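Local structure of glutathione S-transferase (Pseudomonas fluorescens, 3M3M) at residues S103-Q115 against E127-L139. The protein probably catalyses the conjugation of glutathione to electrophilic substrates, as a glutathione S-transferase whose pocket holds a bound glutathione. Sequence-based numbering, arbitrary orientation.
Sequences SHEPYIAVARFIQ and EYLKLHKRGYKAL
Y107 meets L131, and A111 meets Y128, where helices 103-115 and 127-139 cross with their N-to-C directions 134° apart, nearer antiparallel than parallel, the segment axes 8.1 Å apart at closest approach. The Y107 ring lies flat against the stem of R134 in a CH-pi contact, R134 CB 3.5 Å from the ring centroid; P106 CB lies over the opposite face. With CG anti to its carbonyl carbon (chi1 -51°), the Y107 ring is laid against R134, and L131 CD2 meets its edge, 3.7 Å from Y107 CD1. An alanine in place of Y107 would probably leave the R134 stem without its aromatic platform and open a gap beside L131. L131 is a knob among Y107, V110, A111 and I114, its leucine fork serving both sides: CD1 reaches V110 and lies 3.6 Å from I114 CD1, while CD2 reaches Y107. G135 suits close approach: even a CB would probably clash with I108 CD1, 3.9 Å from G135 CA. A138, with nothing beyond CB, fits against the first helix, its CB 3.2 Å from S103 O. Beside it, one water donates to both S103 O and R134 O. E127 forms a salt bridge with R124, and its CD lies 3.7 Å from I114 CD1. Apolar packing, a CH-pi contact and one water bridge thus join two helices of the C-terminal GST domain, the first lying beside glutathione-binding Y167.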
loop_
_atom_site.group_PDB
_atom_site.type_symbol
_atom_site.label_atom_id
_atom_site.label_comp_id
_atom_site.label_asym_id
_atom_site.label_seq_id
_atom_site.Cartn_x
_atom_site.Cartn_y
_atom_site.Cartn_z
ATOM N N SER A 103 -11.877 -0.333 -3.280
ATOM C CA SER A 103 -12.078 0.084 -4.669
ATOM C C SER A 103 -10.843 0.026 -5.545
ATOM O O SER A 103 -10.964 0.234 -6.728
ATOM C CB SER A 103 -12.638 1.543 -4.677
ATOM O OG SER A 103 -14.010 1.501 -4.167
ATOM N N HIS A 104 -9.654 -0.153 -4.993
ATOM C CA HIS A 104 -8.388 0.010 -5.713
ATOM C C HIS A 104 -7.515 -1.269 -5.589
ATOM O O HIS A 104 -7.321 -1.963 -6.546
ATOM C CB HIS A 104 -7.678 1.225 -5.114
ATOM C CG HIS A 104 -6.355 1.572 -5.709
ATOM N ND1 HIS A 104 -5.174 1.040 -5.251
ATOM C CD2 HIS A 104 -6.023 2.453 -6.670
ATOM C CE1 HIS A 104 -4.174 1.554 -5.929
ATOM N NE2 HIS A 104 -4.662 2.399 -6.809
ATOM N N GLU A 105 -7.088 -1.571 -4.362
ATOM C CA GLU A 105 -6.225 -2.741 -4.154
ATOM C C GLU A 105 -6.737 -4.059 -4.870
ATOM O O GLU A 105 -5.981 -4.721 -5.586
ATOM C CB GLU A 105 -5.896 -2.930 -2.620
ATOM C CG GLU A 105 -4.632 -3.733 -2.352
ATOM C CD GLU A 105 -4.823 -5.207 -2.303
ATOM O OE1 GLU A 105 -5.913 -5.728 -2.745
ATOM O OE2 GLU A 105 -3.861 -5.930 -1.856
ATOM N N PRO A 106 -8.040 -4.442 -4.726
ATOM C CA PRO A 106 -8.428 -5.725 -5.326
ATOM C C PRO A 106 -8.344 -5.731 -6.835
ATOM O O PRO A 106 -8.441 -6.840 -7.412
ATOM C CB PRO A 106 -9.923 -5.817 -4.965
ATOM C CG PRO A 106 -10.050 -5.030 -3.632
ATOM C CD PRO A 106 -9.147 -3.848 -3.952
ATOM N N TYR A 107 -8.200 -4.574 -7.474
ATOM C CA TYR A 107 -8.101 -4.536 -8.964
ATOM C C TYR A 107 -6.635 -4.322 -9.367
ATOM O O TYR A 107 -6.118 -5.028 -10.193
ATOM C CB TYR A 107 -9.010 -3.414 -9.537
ATOM C CG TYR A 107 -10.411 -3.610 -8.914
ATOM C CD1 TYR A 107 -11.044 -4.816 -9.051
ATOM C CD2 TYR A 107 -10.979 -2.658 -8.074
ATOM C CE1 TYR A 107 -12.314 -5.098 -8.468
ATOM C CE2 TYR A 107 -12.219 -2.915 -7.447
ATOM C CZ TYR A 107 -12.868 -4.149 -7.649
ATOM O OH TYR A 107 -14.103 -4.475 -7.051
ATOM N N ILE A 108 -5.966 -3.321 -8.764
ATOM C CA ILE A 108 -4.579 -2.991 -9.133
ATOM C C ILE A 108 -3.689 -4.108 -8.654
ATOM O O ILE A 108 -2.930 -4.632 -9.453
ATOM C CB ILE A 108 -4.092 -1.623 -8.620
ATOM C CG1 ILE A 108 -5.126 -0.490 -8.975
ATOM C CG2 ILE A 108 -2.608 -1.385 -9.034
ATOM C CD1 ILE A 108 -5.279 -0.199 -10.458
ATOM N N ALA A 109 -3.811 -4.522 -7.408
ATOM C CA ALA A 109 -2.880 -5.527 -6.873
ATOM C C ALA A 109 -3.121 -6.893 -7.534
ATOM O O ALA A 109 -2.154 -7.596 -7.833
ATOM C CB ALA A 109 -3.022 -5.702 -5.315
ATOM N N VAL A 110 -4.389 -7.274 -7.727
ATOM C CA VAL A 110 -4.668 -8.601 -8.276
ATOM C C VAL A 110 -4.297 -8.661 -9.778
ATOM O O VAL A 110 -3.784 -9.691 -10.255
ATOM C CB VAL A 110 -6.140 -9.039 -7.967
ATOM C CG1 VAL A 110 -6.458 -10.472 -8.484
ATOM C CG2 VAL A 110 -6.338 -9.065 -6.439
ATOM N N ALA A 111 -4.531 -7.571 -10.515
ATOM C CA ALA A 111 -4.085 -7.583 -11.957
ATOM C C ALA A 111 -2.571 -7.777 -12.008
ATOM O O ALA A 111 -2.021 -8.502 -12.875
ATOM C CB ALA A 111 -4.460 -6.254 -12.628
ATOM N N ARG A 112 -1.870 -7.051 -11.136
ATOM C CA ARG A 112 -0.376 -7.180 -11.101
ATOM C C ARG A 112 -0.018 -8.623 -10.717
ATOM O O ARG A 112 0.924 -9.197 -11.260
ATOM C CB ARG A 112 0.164 -6.180 -10.061
ATOM C CG ARG A 112 1.650 -6.520 -9.636
ATOM C CD ARG A 112 2.222 -5.256 -8.916
ATOM N NE ARG A 112 3.624 -5.477 -8.439
ATOM C CZ ARG A 112 3.968 -6.015 -7.271
ATOM N NH1 ARG A 112 3.022 -6.481 -6.438
ATOM N NH2 ARG A 112 5.246 -6.002 -6.850
ATOM N N PHE A 113 -0.730 -9.228 -9.769
ATOM C CA PHE A 113 -0.420 -10.647 -9.423
ATOM C C PHE A 113 -0.608 -11.554 -10.633
ATOM O O PHE A 113 0.297 -12.317 -10.985
ATOM C CB PHE A 113 -1.274 -11.156 -8.274
ATOM C CG PHE A 113 -0.965 -12.566 -7.918
ATOM C CD1 PHE A 113 0.176 -12.874 -7.210
ATOM C CD2 PHE A 113 -1.847 -13.603 -8.321
ATOM C CE1 PHE A 113 0.443 -14.202 -6.871
ATOM C CE2 PHE A 113 -1.531 -14.930 -8.015
ATOM C CZ PHE A 113 -0.395 -15.212 -7.316
ATOM N N ILE A 114 -1.741 -11.406 -11.305
ATOM C CA ILE A 114 -2.026 -12.209 -12.502
ATOM C C ILE A 114 -0.957 -12.041 -13.561
ATOM O O ILE A 114 -0.463 -13.044 -14.126
ATOM C CB ILE A 114 -3.449 -11.877 -13.059
ATOM C CG1 ILE A 114 -4.515 -12.476 -12.101
ATOM C CG2 ILE A 114 -3.651 -12.448 -14.498
ATOM C CD1 ILE A 114 -5.995 -11.870 -12.446
ATOM N N GLN A 115 -0.602 -10.799 -13.880
ATOM C CA GLN A 115 0.346 -10.546 -14.962
ATOM C C GLN A 115 1.799 -10.810 -14.496
ATOM O O GLN A 115 2.541 -11.502 -15.148
ATOM C CB GLN A 115 0.230 -9.116 -15.431
ATOM C CG GLN A 115 1.178 -8.752 -16.592
ATOM C CD GLN A 115 0.889 -7.375 -17.156
ATOM O OE1 GLN A 115 -0.250 -6.862 -17.047
ATOM N NE2 GLN A 115 1.919 -6.753 -17.769
ATOM N N GLU A 127 -11.135 -12.411 -16.305
ATOM C CA GLU A 127 -11.018 -11.845 -14.920
ATOM C C GLU A 127 -10.174 -10.597 -14.952
ATOM O O GLU A 127 -10.574 -9.549 -14.416
ATOM C CB GLU A 127 -10.383 -12.859 -13.973
ATOM C CG GLU A 127 -10.063 -12.328 -12.604
ATOM C CD GLU A 127 -9.352 -13.333 -11.706
ATOM O OE1 GLU A 127 -9.096 -14.461 -12.159
ATOM O OE2 GLU A 127 -9.035 -12.959 -10.549
ATOM N N TYR A 128 -8.996 -10.726 -15.554
ATOM C CA TYR A 128 -8.015 -9.646 -15.691
ATOM C C TYR A 128 -8.575 -8.432 -16.405
ATOM O O TYR A 128 -8.360 -7.291 -15.995
ATOM C CB TYR A 128 -6.794 -10.204 -16.445
ATOM C CG TYR A 128 -5.736 -9.242 -16.833
ATOM C CD1 TYR A 128 -4.636 -8.975 -15.967
ATOM C CD2 TYR A 128 -5.782 -8.598 -18.071
ATOM C CE1 TYR A 128 -3.622 -8.084 -16.369
ATOM C CE2 TYR A 128 -4.809 -7.704 -18.468
ATOM C CZ TYR A 128 -3.712 -7.458 -17.623
ATOM O OH TYR A 128 -2.706 -6.639 -18.089
ATOM N N LEU A 129 -9.310 -8.665 -17.485
ATOM C CA LEU A 129 -9.911 -7.517 -18.172
ATOM C C LEU A 129 -10.963 -6.802 -17.306
ATOM O O LEU A 129 -11.023 -5.604 -17.403
ATOM C CB LEU A 129 -10.560 -7.941 -19.523
ATOM C CG LEU A 129 -9.434 -8.311 -20.535
ATOM C CD1 LEU A 129 -10.168 -8.908 -21.766
ATOM C CD2 LEU A 129 -8.421 -7.193 -20.905
ATOM N N LYS A 130 -11.725 -7.540 -16.513
ATOM C CA LYS A 130 -12.712 -6.934 -15.571
ATOM C C LYS A 130 -11.959 -6.124 -14.491
ATOM O O LYS A 130 -12.375 -4.995 -14.136
ATOM C CB LYS A 130 -13.613 -7.957 -14.917
ATOM C CG LYS A 130 -14.576 -8.719 -15.958
ATOM C CD LYS A 130 -15.402 -9.837 -15.286
ATOM C CE LYS A 130 -16.674 -10.139 -16.103
ATOM N NZ LYS A 130 -16.341 -10.623 -17.479
ATOM N N LEU A 131 -10.851 -6.688 -13.986
ATOM C CA LEU A 131 -10.004 -5.939 -13.002
ATOM C C LEU A 131 -9.495 -4.671 -13.653
ATOM O O LEU A 131 -9.388 -3.641 -13.034
ATOM C CB LEU A 131 -8.828 -6.816 -12.547
ATOM C CG LEU A 131 -9.192 -8.151 -11.914
ATOM C CD1 LEU A 131 -7.861 -8.910 -11.585
ATOM C CD2 LEU A 131 -10.081 -8.048 -10.654
ATOM N N HIS A 132 -9.113 -4.710 -14.911
ATOM C CA HIS A 132 -8.744 -3.498 -15.575
ATOM C C HIS A 132 -9.845 -2.451 -15.558
ATOM O O HIS A 132 -9.594 -1.304 -15.280
ATOM C CB HIS A 132 -8.282 -3.769 -17.032
ATOM C CG HIS A 132 -6.812 -4.018 -17.115
ATOM N ND1 HIS A 132 -6.130 -4.044 -18.311
ATOM C CD2 HIS A 132 -5.920 -4.348 -16.148
ATOM C CE1 HIS A 132 -4.851 -4.299 -18.071
ATOM N NE2 HIS A 132 -4.695 -4.465 -16.754
ATOM N N LYS A 133 -11.059 -2.845 -15.871
ATOM C CA LYS A 133 -12.152 -1.849 -15.922
ATOM C C LYS A 133 -12.369 -1.217 -14.542
ATOM O O LYS A 133 -12.457 0.024 -14.467
ATOM C CB LYS A 133 -13.477 -2.502 -16.365
ATOM C CG LYS A 133 -13.355 -2.760 -17.896
ATOM C CD LYS A 133 -14.677 -3.303 -18.501
ATOM C CE LYS A 133 -14.335 -3.766 -19.952
ATOM N NZ LYS A 133 -15.592 -4.182 -20.653
ATOM N N ARG A 134 -12.332 -2.032 -13.490
ATOM C CA ARG A 134 -12.648 -1.500 -12.169
ATOM C C ARG A 134 -11.430 -0.729 -11.664
ATOM O O ARG A 134 -11.623 0.270 -10.920
ATOM C CB ARG A 134 -13.048 -2.627 -11.174
ATOM C CG ARG A 134 -14.387 -3.211 -11.639
ATOM C CD ARG A 134 -14.977 -4.301 -10.746
ATOM N NE ARG A 134 -16.181 -3.808 -10.072
ATOM C CZ ARG A 134 -16.789 -4.428 -9.058
ATOM N NH1 ARG A 134 -17.852 -3.854 -8.503
ATOM N NH2 ARG A 134 -16.340 -5.610 -8.590
ATOM N N GLY A 135 -10.217 -1.185 -11.996
ATOM C CA GLY A 135 -9.009 -0.441 -11.493
ATOM C C GLY A 135 -8.925 0.908 -12.136
ATOM O O GLY A 135 -8.592 1.895 -11.499
ATOM N N TYR A 136 -9.232 0.995 -13.408
ATOM C CA TYR A 136 -9.212 2.285 -14.081
ATOM C C TYR A 136 -10.252 3.244 -13.459
ATOM O O TYR A 136 -10.047 4.402 -13.387
ATOM C CB TYR A 136 -9.450 2.095 -15.583
ATOM C CG TYR A 136 -8.200 1.780 -16.382
ATOM C CD1 TYR A 136 -7.047 2.550 -16.274
ATOM C CD2 TYR A 136 -8.175 0.731 -17.264
ATOM C CE1 TYR A 136 -5.897 2.256 -17.043
ATOM C CE2 TYR A 136 -7.044 0.448 -18.000
ATOM C CZ TYR A 136 -5.919 1.213 -17.892
ATOM O OH TYR A 136 -4.839 0.878 -18.633
ATOM N N LYS A 137 -11.395 2.728 -13.089
ATOM C CA LYS A 137 -12.396 3.553 -12.423
ATOM C C LYS A 137 -11.804 4.189 -11.158
ATOM O O LYS A 137 -12.036 5.325 -10.843
ATOM C CB LYS A 137 -13.647 2.715 -12.102
ATOM C CG LYS A 137 -14.764 3.447 -11.356
ATOM C CD LYS A 137 -15.989 2.444 -11.156
ATOM C CE LYS A 137 -17.179 3.012 -10.364
ATOM N NZ LYS A 137 -16.747 3.741 -9.050
ATOM N N ALA A 138 -11.059 3.387 -10.369
ATOM C CA ALA A 138 -10.408 3.945 -9.154
ATOM C C ALA A 138 -9.316 4.972 -9.526
ATOM O O ALA A 138 -9.189 6.021 -8.873
ATOM C CB ALA A 138 -9.783 2.767 -8.327
ATOM N N LEU A 139 -8.500 4.674 -10.552
ATOM C CA LEU A 139 -7.468 5.657 -10.951
ATOM C C LEU A 139 -8.125 6.960 -11.458
ATOM O O LEU A 139 -7.606 8.044 -11.151
ATOM C CB LEU A 139 -6.572 5.038 -12.056
ATOM C CG LEU A 139 -5.793 3.763 -11.597
ATOM C CD1 LEU A 139 -5.103 3.073 -12.851
ATOM C CD2 LEU A 139 -4.725 4.202 -10.559
HETATM O O HOH W 1 -12.945 0.700 -8.538
#